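Local coordinates for protein similar to N-acetyltransferase (Staphylococcus aureus subsp. aureus, PDB 4MBU) that probably transfers an acetyl group from acetyl-coenzyme A to an amine of its substrate, as other Gcn5-related N-acetyltransferases do, at residues Asn26-Tyr31 against Gly121-Asn126; Ile42-Thr47 against Glu53-Phe58; Thr143-Gly148 against Trp154-Phe159. All coordinates share one frame; numbering follows the deposited sequence.

Interaction 1: residues Asn26-Tyr31 against Gly121-Asn126; sequences NTTAVY and GIDASN. With CD (cadmium ion), chain G.
Two hydroxyls, those of Thr28 and Tyr31, meet the carboxylate of Asp123 and illustrate how a single acid can tie a loop to the end of a strand. The firm bond is the phenol's: Tyr31 OH donates to Asp123 OD1 at 2.7 Å. Asp123 OD1 accepts on its anti lone pair, the one pointing away from the other oxygen, while the ring and carboxylate planes stand 69° apart. The Tyr31 ring also has the carbonyl oxygen of Thr28 in its plane, as an edge contact, and meets Tyr79 of the second subunit. Thr28 OG1 lies 3.3 Å from Asp123 OD2, a long and weak approach. The reach of the acid follows from its torsion, which sets CG opposite the backbone N (chi1 -172°) and sends both oxygens across to the loop.

Hydrogen bonds to the backbone organise each side. Ser125 N donates to Asp123 OD2 from above the carboxylate plane at 3.1 Å, an Asx turn that accompanies the type I turn Asp123-Asn126. In the loop, Ala29 N bonds Thr27 OG1 in an ST turn.

One water links the segments by donating to both Ala29 O and Gly121 O. A cadmium ion sits beside the contact, bound by Gly121 O at 2.5 Å and by a second water.

The loop follows helix 13-26, on which Val30 packs, whereas Asn126 OD1 caps the start of helix 127-135 at Ser129 N. Thr28, Tyr31 and Asp123 all touch Leu155 of the adjacent strand 153-163.

Interaction 2: residues Ile42-Thr47 against Glu53-Phe58; sequences IAWFET and EPIFVF
Trp44 lays the far corner of its indole, CZ3 and CH2, against the branched end of Ile55, and the two side chains approach from opposite directions. The indole carbon CH2 comes within 3.6 Å of Ile55 CD1 and within 3.7 Å of Ile55 CG2, so it touches both branches of the isoleucine. Phe45, the next residue of the helix, reaches the same methyl: Phe45 CD1 is 3.6 Å from Ile55 CD1. Both consecutive aromatic side chains therefore touch one methyl, each ring meeting it at a slant.

Torsions explain how neighbours along a helix can share one target. Both aromatic residues carry CG opposite the backbone N (chi1 169° for Trp44 and -180° for Phe45), which swings rings whose first bonds leave the helix obliquely over to the strand. Ile55, by contrast, points its first bond toward the helix and extends CD1 farther still, and the side chains of Phe45 and Ile55 together span the 8.3 Å between Phe45 CA and Ile55 CA. The meeting is wholly apolar.

Within the helix, Ala43 O accepts from Thr47 N and, on the opposite face of its carbonyl plane, from Thr47 OG1 at 2.8 Å. The threonine hydroxyl is thus turned back onto the helix backbone. Elsewhere, Arg41 makes a cation-pi contact with Trp44, and Thr69 of strand 63-72 touches both Trp44 and Ile55.

Side chains alternate along the strand: Phe56 and Phe58 touch helix 98-112, whereas Ile55 faces helix 38-50. A central sheet with helices packed on both faces, here with a helix leading through a short loop into the strand whose beginning it packs against, is characteristic of the GNAT fold.

Interaction 3: residues Thr143-Gly148 against Trp154-Phe159; sequences TLTNVG and WLDLAF
Leu155 O receives two consecutive amides of the facing strand: a nearly straight bond from Gly148 N at 3.1 Å (172° at the hydrogen) and a weak, bent one from Val147 N. A second shared acceptor lies beside it. Asp156 OD1 takes Asn146 N at 2.9 Å, met on its anti side and 27° out of the carboxylate plane. The same oxygen accepts from a water that also donates to Asn146 OD1. Leu155 N returns a bond to Gly148 O. With Val147 and Gly148 both set against Leu155, this is a classic beta bulge in the antiparallel hairpin of strands 139-150 and 153-163; between Leu144 and Gly148, across the bulge and the corner at Thr145-Asn146, the register shifts by two. Beyond that corner, regular pairing resumes with reciprocal bonds between Leu144 and Leu157.

On the face bearing the leucines, Leu144 CD1 lies 3.7 Å from Phe159 CE1. Val147 CG2 crosses to Leu157 CB at 3.6 Å. At the hairpin's other end, Trp154 CE3 passes 3.4 Å from Gly148 O, and the indole meets Tyr81 and Arg116 of the second subunit. Thr145 OG1 bonds Glu161 of that same subunit.

In the fold
The three contacts sample one sheet at different places. Interactions 1 and 3 have centres about 9 Å apart and are joined directly, because strands 117-123 and 153-163 are neighbours: Ile122 N lies 2.8 Å from Ala158 O, and Ala124 N lies 2.9 Å from Asp156 O. Interaction 2 lies across the chain's centre, about 21 Å from interaction 1 and 27 Å from interaction 3, centre to centre, although nested within the loop that interaction 1 closes. In GNAT enzymes acetyl-coenzyme A typically binds in the splay between strands equivalent to 82-89 and 117-123, probably closer to interaction 1 than the others. Interaction 3 lies more broadly against the second subunit, which Tyr31 also touches.

Interaction 1: residues Asn26-Tyr31 against Gly121-Asn126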
ATOM      1  N   ASN A  26      -2.786  16.158 -18.710  1.00 17.57           N
ATOM      2  CA  ASN A  26      -2.046  16.634 -17.540  1.00 21.62           C
ATOM      3  C   ASN A  26      -1.758  15.626 -16.435  1.00 21.61           C
ATOM      4  O   ASN A  26      -0.961  15.901 -15.542  1.00 23.69           O
ATOM      5  CB  ASN A  26      -2.780  17.827 -16.926  1.00 21.38           C
ATOM      6  CG  ASN A  26      -2.855  18.993 -17.874  1.00 27.32           C
ATOM      7  OD1 ASN A  26      -3.935  19.343 -18.359  1.00 28.46           O
ATOM      8  ND2 ASN A  26      -1.695  19.594 -18.167  1.00 22.54           N
ATOM      9  N   THR A  27      -2.425  14.482 -16.462  1.00 19.81           N
ATOM     10  CA  THR A  27      -2.316  13.554 -15.339  1.00 18.75           C
ATOM     11  C   THR A  27      -2.117  12.125 -15.805  1.00 17.40           C
ATOM     12  O   THR A  27      -2.214  11.820 -16.998  1.00 15.85           O
ATOM     13  CB  THR A  27      -3.573  13.585 -14.428  1.00 18.22           C
ATOM     14  OG1 THR A  27      -4.623  12.837 -15.052  1.00 16.41           O
ATOM     15  CG2 THR A  27      -4.055  15.024 -14.185  1.00 19.03           C
ATOM     16  N   THR A  28      -1.865  11.254 -14.837  1.00 16.23           N
ATOM     17  CA  THR A  28      -1.744   9.827 -15.070  1.00 19.39           C
ATOM     18  C   THR A  28      -3.057   9.117 -14.746  1.00 22.31           C
ATOM     19  O   THR A  28      -3.081   7.906 -14.545  1.00 18.02           O
ATOM     20  CB  THR A  28      -0.669   9.244 -14.173  1.00 19.01           C
ATOM     21  OG1 THR A  28      -1.007   9.527 -12.813  1.00 25.71           O
ATOM     22  CG2 THR A  28       0.679   9.868 -14.487  1.00 16.87           C
ATOM     23  N   ALA A  29      -4.143   9.880 -14.669  1.00 18.62           N
ATOM     24  CA  ALA A  29      -5.448   9.311 -14.357  1.00 17.63           C
ATOM     25  C   ALA A  29      -5.980   8.471 -15.527  1.00 20.57           C
ATOM     26  O   ALA A  29      -6.829   7.599 -15.344  1.00 20.48           O
ATOM     27  CB  ALA A  29      -6.434  10.416 -13.998  1.00 17.68           C
ATOM     28  N   VAL A  30      -5.480   8.754 -16.729  1.00 15.18           N
ATOM     29  CA  VAL A  30      -5.802   7.977 -17.922  1.00 16.40           C
ATOM     30  C   VAL A  30      -4.485   7.557 -18.567  1.00 15.93           C
ATOM     31  O   VAL A  30      -3.674   8.419 -18.932  1.00 12.76           O
ATOM     32  CB  VAL A  30      -6.597   8.817 -18.944  1.00 19.57           C
ATOM     33  CG1 VAL A  30      -7.112   7.929 -20.071  1.00 22.20           C
ATOM     34  CG2 VAL A  30      -7.769   9.526 -18.276  1.00 15.64           C
ATOM     35  N   TYR A  31      -4.253   6.248 -18.689  1.00 13.74           N
ATOM     36  CA  TYR A  31      -3.031   5.750 -19.324  1.00 13.65           C
ATOM     37  C   TYR A  31      -3.135   5.887 -20.858  1.00 15.36           C
ATOM     38  O   TYR A  31      -2.988   4.914 -21.606  1.00 18.51           O
ATOM     39  CB  TYR A  31      -2.729   4.297 -18.915  1.00  9.52           C
ATOM     40  CG  TYR A  31      -2.131   4.102 -17.517  1.00  8.98           C
ATOM     41  CD1 TYR A  31      -2.319   5.045 -16.512  1.00 12.35           C
ATOM     42  CD2 TYR A  31      -1.369   2.971 -17.214  1.00 11.15           C
ATOM     43  CE1 TYR A  31      -1.777   4.863 -15.238  1.00 10.01           C
ATOM     44  CE2 TYR A  31      -0.826   2.776 -15.930  1.00 10.67           C
ATOM     45  CZ  TYR A  31      -1.040   3.733 -14.954  1.00 13.37           C
ATOM     46  OH  TYR A  31      -0.516   3.577 -13.680  1.00 14.71           O
ATOM     47  N   GLY A 121      -8.722   0.680 -10.593  1.00 12.47           N
ATOM     48  CA  GLY A 121      -7.318   0.776 -10.950  1.00 14.31           C
ATOM     49  C   GLY A 121      -6.874   2.200 -10.676  1.00 14.91           C
ATOM     50  O   GLY A 121      -7.297   3.112 -11.352  1.00 17.48           O
ATOM     51  N   ILE A 122      -6.039   2.416  -9.671  1.00 13.63           N
ATOM     52  CA  ILE A 122      -5.656   3.774  -9.310  1.00  4.96           C
ATOM     53  C   ILE A 122      -4.146   3.906  -9.428  1.00 14.12           C
ATOM     54  O   ILE A 122      -3.415   3.072  -8.890  1.00  9.15           O
ATOM     55  CB  ILE A 122      -6.051   4.080  -7.850  1.00 10.48           C
ATOM     56  CG1 ILE A 122      -7.535   3.805  -7.597  1.00  7.96           C
ATOM     57  CG2 ILE A 122      -5.721   5.513  -7.489  1.00  7.97           C
ATOM     58  CD1 ILE A 122      -7.921   3.959  -6.125  1.00  8.96           C
ATOM     59  N   ASP A 123      -3.666   4.943 -10.112  1.00 11.82           N
ATOM     60  CA  ASP A 123      -2.220   5.147 -10.213  1.00 15.35           C
ATOM     61  C   ASP A 123      -1.675   5.306  -8.797  1.00 14.03           C
ATOM     62  O   ASP A 123      -2.303   5.974  -7.980  1.00  9.40           O
ATOM     63  CB  ASP A 123      -1.899   6.396 -11.033  1.00 15.11           C
ATOM     64  CG  ASP A 123      -0.414   6.533 -11.311  1.00 19.14           C
ATOM     65  OD1 ASP A 123       0.099   5.749 -12.142  1.00 15.25           O
ATOM     66  OD2 ASP A 123       0.241   7.404 -10.687  1.00 20.72           O
ATOM     67  N   ALA A 124      -0.538   4.688  -8.488  1.00 15.58           N
ATOM     68  CA  ALA A 124      -0.027   4.727  -7.108  1.00 13.44           C
ATOM     69  C   ALA A 124       0.208   6.163  -6.624  1.00 16.45           C
ATOM     70  O   ALA A 124       0.237   6.416  -5.418  1.00 16.65           O
ATOM     71  CB  ALA A 124       1.235   3.902  -6.974  1.00 15.15           C
ATOM     72  N   SER A 125       0.355   7.096  -7.564  1.00 15.31           N
ATOM     73  CA  SER A 125       0.562   8.510  -7.233  1.00 19.60           C
ATOM     74  C   SER A 125      -0.715   9.268  -6.890  1.00 17.65           C
ATOM     75  O   SER A 125      -0.643  10.392  -6.397  1.00 15.85           O
ATOM     76  CB  SER A 125       1.256   9.241  -8.382  1.00 22.35           C
ATOM     77  OG  SER A 125       2.649   9.017  -8.350  1.00 33.80           O
ATOM     78  N   ASN A 126      -1.875   8.671  -7.161  1.00 13.20           N
ATOM     79  CA  ASN A 126      -3.145   9.374  -6.962  1.00 17.12           C
ATOM     80  C   ASN A 126      -3.650   9.291  -5.525  1.00 17.62           C
ATOM     81  O   ASN A 126      -4.580   8.539  -5.204  1.00 12.79           O
ATOM     82  CB  ASN A 126      -4.220   8.890  -7.936  1.00 14.89           C
ATOM     83  CG  ASN A 126      -5.371   9.860  -8.038  1.00 16.54           C
ATOM     84  OD1 ASN A 126      -5.556  10.701  -7.159  1.00 15.29           O
ATOM     85  ND2 ASN A 126      -6.152   9.760  -9.118  1.00 14.39           N
TER
HETATM   86 CD    CD G 205      -9.050   3.928 -12.919  0.56 18.96          CD
HETATM   87  O   HOH W   1      -6.725   5.601 -13.248  1.00 24.82           O
HETATM   88  O   HOH W   2     -10.396   1.842 -12.516  1.00 14.70           O

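Interaction 2: residues Ile42-Thr47 against Glu53-Phe58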
ATOM      1  N   ILE A  42     -18.741   9.717 -28.443  1.00 25.93           N
ATOM      2  CA  ILE A  42     -20.125   9.394 -28.779  1.00 27.00           C
ATOM      3  C   ILE A  42     -20.300   7.888 -28.971  1.00 26.35           C
ATOM      4  O   ILE A  42     -21.298   7.305 -28.528  1.00 25.65           O
ATOM      5  CB  ILE A  42     -20.609  10.173 -30.023  1.00 31.09           C
ATOM      6  CG1 ILE A  42     -20.711  11.666 -29.700  1.00 32.84           C
ATOM      7  CG2 ILE A  42     -21.966   9.667 -30.481  1.00 32.85           C
ATOM      8  CD1 ILE A  42     -20.770  12.568 -30.932  1.00 34.72           C
ATOM      9  N   ALA A  43     -19.320   7.256 -29.615  1.00 21.91           N
ATOM     10  CA  ALA A  43     -19.341   5.804 -29.785  1.00 23.27           C
ATOM     11  C   ALA A  43     -19.291   5.112 -28.419  1.00 26.70           C
ATOM     12  O   ALA A  43     -19.971   4.106 -28.187  1.00 25.67           O
ATOM     13  CB  ALA A  43     -18.178   5.349 -30.657  1.00 23.32           C
ATOM     14  N   TRP A  44     -18.469   5.659 -27.524  1.00 26.14           N
ATOM     15  CA  TRP A  44     -18.361   5.175 -26.148  1.00 21.18           C
ATOM     16  C   TRP A  44     -19.724   5.223 -25.451  1.00 16.82           C
ATOM     17  O   TRP A  44     -20.172   4.232 -24.871  1.00 20.59           O
ATOM     18  CB  TRP A  44     -17.309   6.004 -25.400  1.00 23.87           C
ATOM     19  CG  TRP A  44     -17.243   5.818 -23.900  1.00 26.88           C
ATOM     20  CD1 TRP A  44     -16.482   4.911 -23.206  1.00 25.99           C
ATOM     21  CD2 TRP A  44     -17.932   6.594 -22.912  1.00 26.13           C
ATOM     22  NE1 TRP A  44     -16.666   5.076 -21.849  1.00 20.89           N
ATOM     23  CE2 TRP A  44     -17.556   6.101 -21.646  1.00 22.60           C
ATOM     24  CE3 TRP A  44     -18.844   7.653 -22.980  1.00 26.30           C
ATOM     25  CZ2 TRP A  44     -18.058   6.631 -20.459  1.00 21.55           C
ATOM     26  CZ3 TRP A  44     -19.334   8.185 -21.801  1.00 28.26           C
ATOM     27  CH2 TRP A  44     -18.944   7.672 -20.558  1.00 25.58           C
ATOM     28  N   PHE A  45     -20.388   6.370 -25.543  1.00 14.64           N
ATOM     29  CA  PHE A  45     -21.719   6.565 -24.966  1.00 19.76           C
ATOM     30  C   PHE A  45     -22.757   5.592 -25.534  1.00 24.84           C
ATOM     31  O   PHE A  45     -23.545   4.996 -24.786  1.00 21.45           O
ATOM     32  CB  PHE A  45     -22.180   8.011 -25.180  1.00 20.07           C
ATOM     33  CG  PHE A  45     -23.540   8.307 -24.610  1.00 22.01           C
ATOM     34  CD1 PHE A  45     -23.688   8.624 -23.271  1.00 20.33           C
ATOM     35  CD2 PHE A  45     -24.667   8.292 -25.418  1.00 23.52           C
ATOM     36  CE1 PHE A  45     -24.937   8.909 -22.736  1.00 20.78           C
ATOM     37  CE2 PHE A  45     -25.916   8.576 -24.891  1.00 26.71           C
ATOM     38  CZ  PHE A  45     -26.049   8.882 -23.547  1.00 27.08           C
ATOM     39  N   GLU A  46     -22.757   5.430 -26.853  1.00 30.66           N
ATOM     40  CA  GLU A  46     -23.715   4.536 -27.500  1.00 34.75           C
ATOM     41  C   GLU A  46     -23.472   3.093 -27.070  1.00 29.23           C
ATOM     42  O   GLU A  46     -24.414   2.345 -26.807  1.00 26.50           O
ATOM     43  CB  GLU A  46     -23.639   4.666 -29.025  1.00 44.57           C
ATOM     44  CG  GLU A  46     -24.203   5.973 -29.581  1.00 53.54           C
ATOM     45  CD  GLU A  46     -24.122   6.043 -31.102  1.00 61.80           C
ATOM     46  OE1 GLU A  46     -23.698   5.044 -31.725  1.00 62.72           O
ATOM     47  OE2 GLU A  46     -24.485   7.095 -31.672  1.00 66.00           O
ATOM     48  N   THR A  47     -22.199   2.718 -26.987  1.00 22.55           N
ATOM     49  CA  THR A  47     -21.804   1.387 -26.525  1.00 27.93           C
ATOM     50  C   THR A  47     -22.244   1.120 -25.077  1.00 29.63           C
ATOM     51  O   THR A  47     -22.770   0.041 -24.765  1.00 28.23           O
ATOM     52  CB  THR A  47     -20.285   1.197 -26.654  1.00 32.68           C
ATOM     53  OG1 THR A  47     -19.925   1.264 -28.039  1.00 34.50           O
ATOM     54  CG2 THR A  47     -19.847  -0.144 -26.077  1.00 34.15           C
ATOM     55  N   GLU A  53     -24.644  -0.182 -19.243  1.00 17.48           N
ATOM     56  CA  GLU A  53     -23.697   0.251 -18.230  1.00 15.43           C
ATOM     57  C   GLU A  53     -24.014   1.701 -17.893  1.00 19.56           C
ATOM     58  O   GLU A  53     -24.260   2.512 -18.783  1.00 23.79           O
ATOM     59  CB  GLU A  53     -22.258   0.092 -18.743  1.00 14.37           C
ATOM     60  CG  GLU A  53     -21.895  -1.359 -19.068  1.00 18.06           C
ATOM     61  CD  GLU A  53     -20.519  -1.528 -19.698  1.00 23.45           C
ATOM     62  OE1 GLU A  53     -19.839  -0.518 -19.987  1.00 25.47           O
ATOM     63  OE2 GLU A  53     -20.109  -2.693 -19.905  1.00 32.15           O
ATOM     64  N   PRO A  54     -23.997   2.042 -16.603  1.00 20.70           N
ATOM     65  CA  PRO A  54     -24.400   3.393 -16.206  1.00 22.09           C
ATOM     66  C   PRO A  54     -23.317   4.448 -16.467  1.00 18.85           C
ATOM     67  O   PRO A  54     -22.117   4.146 -16.461  1.00 18.76           O
ATOM     68  CB  PRO A  54     -24.631   3.250 -14.696  1.00 24.55           C
ATOM     69  CG  PRO A  54     -23.667   2.162 -14.280  1.00 23.73           C
ATOM     70  CD  PRO A  54     -23.535   1.228 -15.461  1.00 22.97           C
ATOM     71  N   ILE A  55     -23.758   5.678 -16.711  1.00 13.07           N
ATOM     72  CA  ILE A  55     -22.879   6.834 -16.739  1.00 15.18           C
ATOM     73  C   ILE A  55     -23.586   7.895 -15.911  1.00 15.39           C
ATOM     74  O   ILE A  55     -24.724   8.259 -16.208  1.00 12.75           O
ATOM     75  CB  ILE A  55     -22.680   7.382 -18.164  1.00 14.29           C
ATOM     76  CG1 ILE A  55     -22.299   6.260 -19.128  1.00 16.93           C
ATOM     77  CG2 ILE A  55     -21.603   8.473 -18.165  1.00 14.62           C
ATOM     78  CD1 ILE A  55     -22.369   6.653 -20.595  1.00 18.60           C
ATOM     79  N   PHE A  56     -22.929   8.377 -14.865  1.00  9.30           N
ATOM     80  CA  PHE A  56     -23.516   9.419 -14.038  1.00 12.34           C
ATOM     81  C   PHE A  56     -22.694  10.682 -14.190  1.00 12.60           C
ATOM     82  O   PHE A  56     -21.486  10.619 -14.389  1.00  8.83           O
ATOM     83  CB  PHE A  56     -23.551   8.986 -12.570  1.00 12.92           C
ATOM     84  CG  PHE A  56     -24.353   7.739 -12.333  1.00 17.57           C
ATOM     85  CD1 PHE A  56     -25.741   7.761 -12.450  1.00 12.25           C
ATOM     86  CD2 PHE A  56     -23.724   6.549 -11.995  1.00 14.20           C
ATOM     87  CE1 PHE A  56     -26.485   6.616 -12.230  1.00 15.50           C
ATOM     88  CE2 PHE A  56     -24.460   5.396 -11.781  1.00 18.75           C
ATOM     89  CZ  PHE A  56     -25.844   5.430 -11.894  1.00 17.66           C
ATOM     90  N   VAL A  57     -23.362  11.824 -14.123  1.00 10.63           N
ATOM     91  CA  VAL A  57     -22.694  13.110 -14.064  1.00 14.98           C
ATOM     92  C   VAL A  57     -23.125  13.846 -12.802  1.00 18.78           C
ATOM     93  O   VAL A  57     -24.261  13.697 -12.316  1.00 21.18           O
ATOM     94  CB  VAL A  57     -22.974  13.999 -15.308  1.00 15.51           C
ATOM     95  CG1 VAL A  57     -22.415  13.355 -16.565  1.00 12.75           C
ATOM     96  CG2 VAL A  57     -24.467  14.269 -15.456  1.00 15.37           C
ATOM     97  N   PHE A  58     -22.183  14.611 -12.268  1.00 10.61           N
ATOM     98  CA  PHE A  58     -22.454  15.612 -11.263  1.00 10.10           C
ATOM     99  C   PHE A  58     -22.524  16.921 -12.007  1.00 15.68           C
ATOM    100  O   PHE A  58     -21.529  17.352 -12.669  1.00 17.39           O
ATOM    101  CB  PHE A  58     -21.332  15.691 -10.237  1.00 11.56           C
ATOM    102  CG  PHE A  58     -21.558  16.729  -9.187  1.00 14.46           C
ATOM    103  CD1 PHE A  58     -22.109  16.383  -7.965  1.00 13.23           C
ATOM    104  CD2 PHE A  58     -21.225  18.055  -9.420  1.00 16.00           C
ATOM    105  CE1 PHE A  58     -22.324  17.338  -6.996  1.00 19.02           C
ATOM    106  CE2 PHE A  58     -21.440  19.020  -8.455  1.00 17.02           C
ATOM    107  CZ  PHE A  58     -21.989  18.660  -7.238  1.00 21.61           C
TER

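Interaction 3: residues Thr143-Gly148 against Trp154-Phe159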
ATOM      1  N   THR A 143      -0.339  -4.118  -6.149  1.00 11.76           N
ATOM      2  CA  THR A 143       0.276  -3.067  -6.954  1.00 16.46           C
ATOM      3  C   THR A 143       1.162  -3.654  -8.051  1.00 17.63           C
ATOM      4  O   THR A 143       2.126  -4.360  -7.770  1.00 18.37           O
ATOM      5  CB  THR A 143       1.144  -2.144  -6.090  1.00 12.90           C
ATOM      6  OG1 THR A 143       0.332  -1.540  -5.078  1.00 12.79           O
ATOM      7  CG2 THR A 143       1.783  -1.040  -6.950  1.00  9.98           C
ATOM      8  N   LEU A 144       0.837  -3.357  -9.301  1.00 15.72           N
ATOM      9  CA  LEU A 144       1.660  -3.806 -10.415  1.00 13.66           C
ATOM     10  C   LEU A 144       2.634  -2.691 -10.751  1.00 15.24           C
ATOM     11  O   LEU A 144       2.232  -1.592 -11.136  1.00 11.80           O
ATOM     12  CB  LEU A 144       0.794  -4.157 -11.613  1.00 11.32           C
ATOM     13  CG  LEU A 144      -0.069  -5.407 -11.454  1.00 19.41           C
ATOM     14  CD1 LEU A 144      -1.206  -5.341 -12.406  1.00 21.91           C
ATOM     15  CD2 LEU A 144       0.751  -6.628 -11.757  1.00 18.07           C
ATOM     16  N   THR A 145       3.922  -2.973 -10.583  1.00 13.06           N
ATOM     17  CA  THR A 145       4.950  -1.947 -10.739  1.00 14.06           C
ATOM     18  C   THR A 145       5.427  -1.863 -12.191  1.00 10.40           C
ATOM     19  O   THR A 145       5.559  -2.889 -12.864  1.00  8.09           O
ATOM     20  CB  THR A 145       6.157  -2.233  -9.831  1.00 11.61           C
ATOM     21  OG1 THR A 145       6.702  -3.509 -10.173  1.00 12.82           O
ATOM     22  CG2 THR A 145       5.738  -2.258  -8.373  1.00 13.08           C
ATOM     23  N   ASN A 146       5.694  -0.642 -12.650  1.00  7.10           N
ATOM     24  CA  ASN A 146       6.193  -0.406 -13.999  1.00  9.45           C
ATOM     25  C   ASN A 146       5.288  -0.957 -15.086  1.00  9.74           C
ATOM     26  O   ASN A 146       5.783  -1.451 -16.105  1.00 11.70           O
ATOM     27  CB  ASN A 146       7.601  -1.004 -14.161  1.00 10.70           C
ATOM     28  CG  ASN A 146       8.578  -0.478 -13.118  1.00 15.39           C
ATOM     29  OD1 ASN A 146       8.566   0.705 -12.791  1.00 16.89           O
ATOM     30  ND2 ASN A 146       9.411  -1.365 -12.576  1.00 16.61           N
ATOM     31  N   VAL A 147       3.971  -0.891 -14.878  1.00  8.10           N
ATOM     32  CA  VAL A 147       3.046  -1.377 -15.903  1.00  8.37           C
ATOM     33  C   VAL A 147       2.722  -0.289 -16.893  1.00 12.71           C
ATOM     34  O   VAL A 147       2.282  -0.583 -18.013  1.00 12.51           O
ATOM     35  CB  VAL A 147       1.686  -1.894 -15.350  1.00 18.48           C
ATOM     36  CG1 VAL A 147       1.842  -3.240 -14.716  1.00 23.63           C
ATOM     37  CG2 VAL A 147       1.073  -0.877 -14.385  1.00 13.17           C
ATOM     38  N   GLY A 148       2.888   0.965 -16.475  1.00 10.78           N
ATOM     39  CA  GLY A 148       2.595   2.058 -17.389  1.00  8.42           C
ATOM     40  C   GLY A 148       3.812   2.919 -17.664  1.00 10.65           C
ATOM     41  O   GLY A 148       4.788   2.844 -16.928  1.00 10.99           O
ATOM     42  N   TRP A 154       8.132   5.637 -15.319  1.00 13.92           N
ATOM     43  CA  TRP A 154       7.391   4.399 -15.176  1.00 13.14           C
ATOM     44  C   TRP A 154       6.278   4.577 -14.149  1.00 11.40           C
ATOM     45  O   TRP A 154       6.429   5.326 -13.193  1.00 12.91           O
ATOM     46  CB  TRP A 154       8.343   3.256 -14.816  1.00 13.93           C
ATOM     47  CG  TRP A 154       9.279   2.956 -15.949  1.00 14.26           C
ATOM     48  CD1 TRP A 154      10.582   3.366 -16.074  1.00 16.59           C
ATOM     49  CD2 TRP A 154       8.976   2.216 -17.143  1.00 13.32           C
ATOM     50  NE1 TRP A 154      11.108   2.916 -17.270  1.00 17.62           N
ATOM     51  CE2 TRP A 154      10.145   2.207 -17.941  1.00 14.71           C
ATOM     52  CE3 TRP A 154       7.832   1.559 -17.611  1.00 14.26           C
ATOM     53  CZ2 TRP A 154      10.200   1.566 -19.182  1.00 13.23           C
ATOM     54  CZ3 TRP A 154       7.889   0.921 -18.838  1.00 10.44           C
ATOM     55  CH2 TRP A 154       9.064   0.931 -19.614  1.00 11.00           C
ATOM     56  N   LEU A 155       5.157   3.904 -14.375  1.00 10.73           N
ATOM     57  CA  LEU A 155       3.941   4.074 -13.581  1.00 11.72           C
ATOM     58  C   LEU A 155       3.548   2.744 -12.949  1.00 14.24           C
ATOM     59  O   LEU A 155       3.638   1.675 -13.593  1.00 11.49           O
ATOM     60  CB  LEU A 155       2.775   4.546 -14.455  1.00 11.26           C
ATOM     61  CG  LEU A 155       2.955   5.736 -15.392  1.00 11.06           C
ATOM     62  CD1 LEU A 155       1.680   5.966 -16.215  1.00  8.42           C
ATOM     63  CD2 LEU A 155       3.293   6.985 -14.588  1.00  8.59           C
ATOM     64  N   ASP A 156       3.095   2.838 -11.700  1.00  9.66           N
ATOM     65  CA  ASP A 156       2.630   1.693 -10.931  1.00  8.80           C
ATOM     66  C   ASP A 156       1.120   1.779 -10.801  1.00  6.94           C
ATOM     67  O   ASP A 156       0.577   2.834 -10.467  1.00  4.33           O
ATOM     68  CB  ASP A 156       3.254   1.689  -9.523  1.00 13.92           C
ATOM     69  CG  ASP A 156       4.786   1.639  -9.545  1.00 17.75           C
ATOM     70  OD1 ASP A 156       5.386   1.309 -10.589  1.00 15.89           O
ATOM     71  OD2 ASP A 156       5.393   1.923  -8.498  1.00 22.15           O
ATOM     72  N   LEU A 157       0.437   0.669 -11.053  1.00  6.84           N
ATOM     73  CA  LEU A 157      -1.008   0.640 -10.954  1.00 10.61           C
ATOM     74  C   LEU A 157      -1.431  -0.143  -9.721  1.00 13.06           C
ATOM     75  O   LEU A 157      -1.110  -1.319  -9.580  1.00 11.05           O
ATOM     76  CB  LEU A 157      -1.618   0.006 -12.210  1.00 13.89           C
ATOM     77  CG  LEU A 157      -3.149  -0.008 -12.244  1.00 13.40           C
ATOM     78  CD1 LEU A 157      -3.670   1.416 -12.395  1.00 13.16           C
ATOM     79  CD2 LEU A 157      -3.675  -0.896 -13.371  1.00 13.15           C
ATOM     80  N   ALA A 158      -2.148   0.518  -8.822  1.00  8.41           N
ATOM     81  CA  ALA A 158      -2.664  -0.136  -7.628  1.00 12.69           C
ATOM     82  C   ALA A 158      -4.109  -0.580  -7.847  1.00 15.55           C
ATOM     83  O   ALA A 158      -4.896   0.116  -8.475  1.00 19.78           O
ATOM     84  CB  ALA A 158      -2.568   0.787  -6.438  1.00 11.75           C
ATOM     85  N   PHE A 159      -4.453  -1.755  -7.344  1.00 10.94           N
ATOM     86  CA  PHE A 159      -5.828  -2.223  -7.434  1.00  8.91           C
ATOM     87  C   PHE A 159      -6.473  -2.106  -6.063  1.00  8.59           C
ATOM     88  O   PHE A 159      -5.917  -2.571  -5.066  1.00 11.31           O
ATOM     89  CB  PHE A 159      -5.864  -3.681  -7.880  1.00 13.23           C
ATOM     90  CG  PHE A 159      -5.690  -3.874  -9.357  1.00 15.82           C
ATOM     91  CD1 PHE A 159      -4.823  -4.838  -9.834  1.00 19.49           C
ATOM     92  CD2 PHE A 159      -6.417  -3.129 -10.265  1.00 16.25           C
ATOM     93  CE1 PHE A 159      -4.663  -5.040 -11.188  1.00 21.54           C
ATOM     94  CE2 PHE A 159      -6.255  -3.326 -11.630  1.00 15.94           C
ATOM     95  CZ  PHE A 159      -5.382  -4.284 -12.086  1.00 17.34           C
TER
HETATM   96  O   HOH W   3       8.165   1.734 -10.557  1.00 34.46           O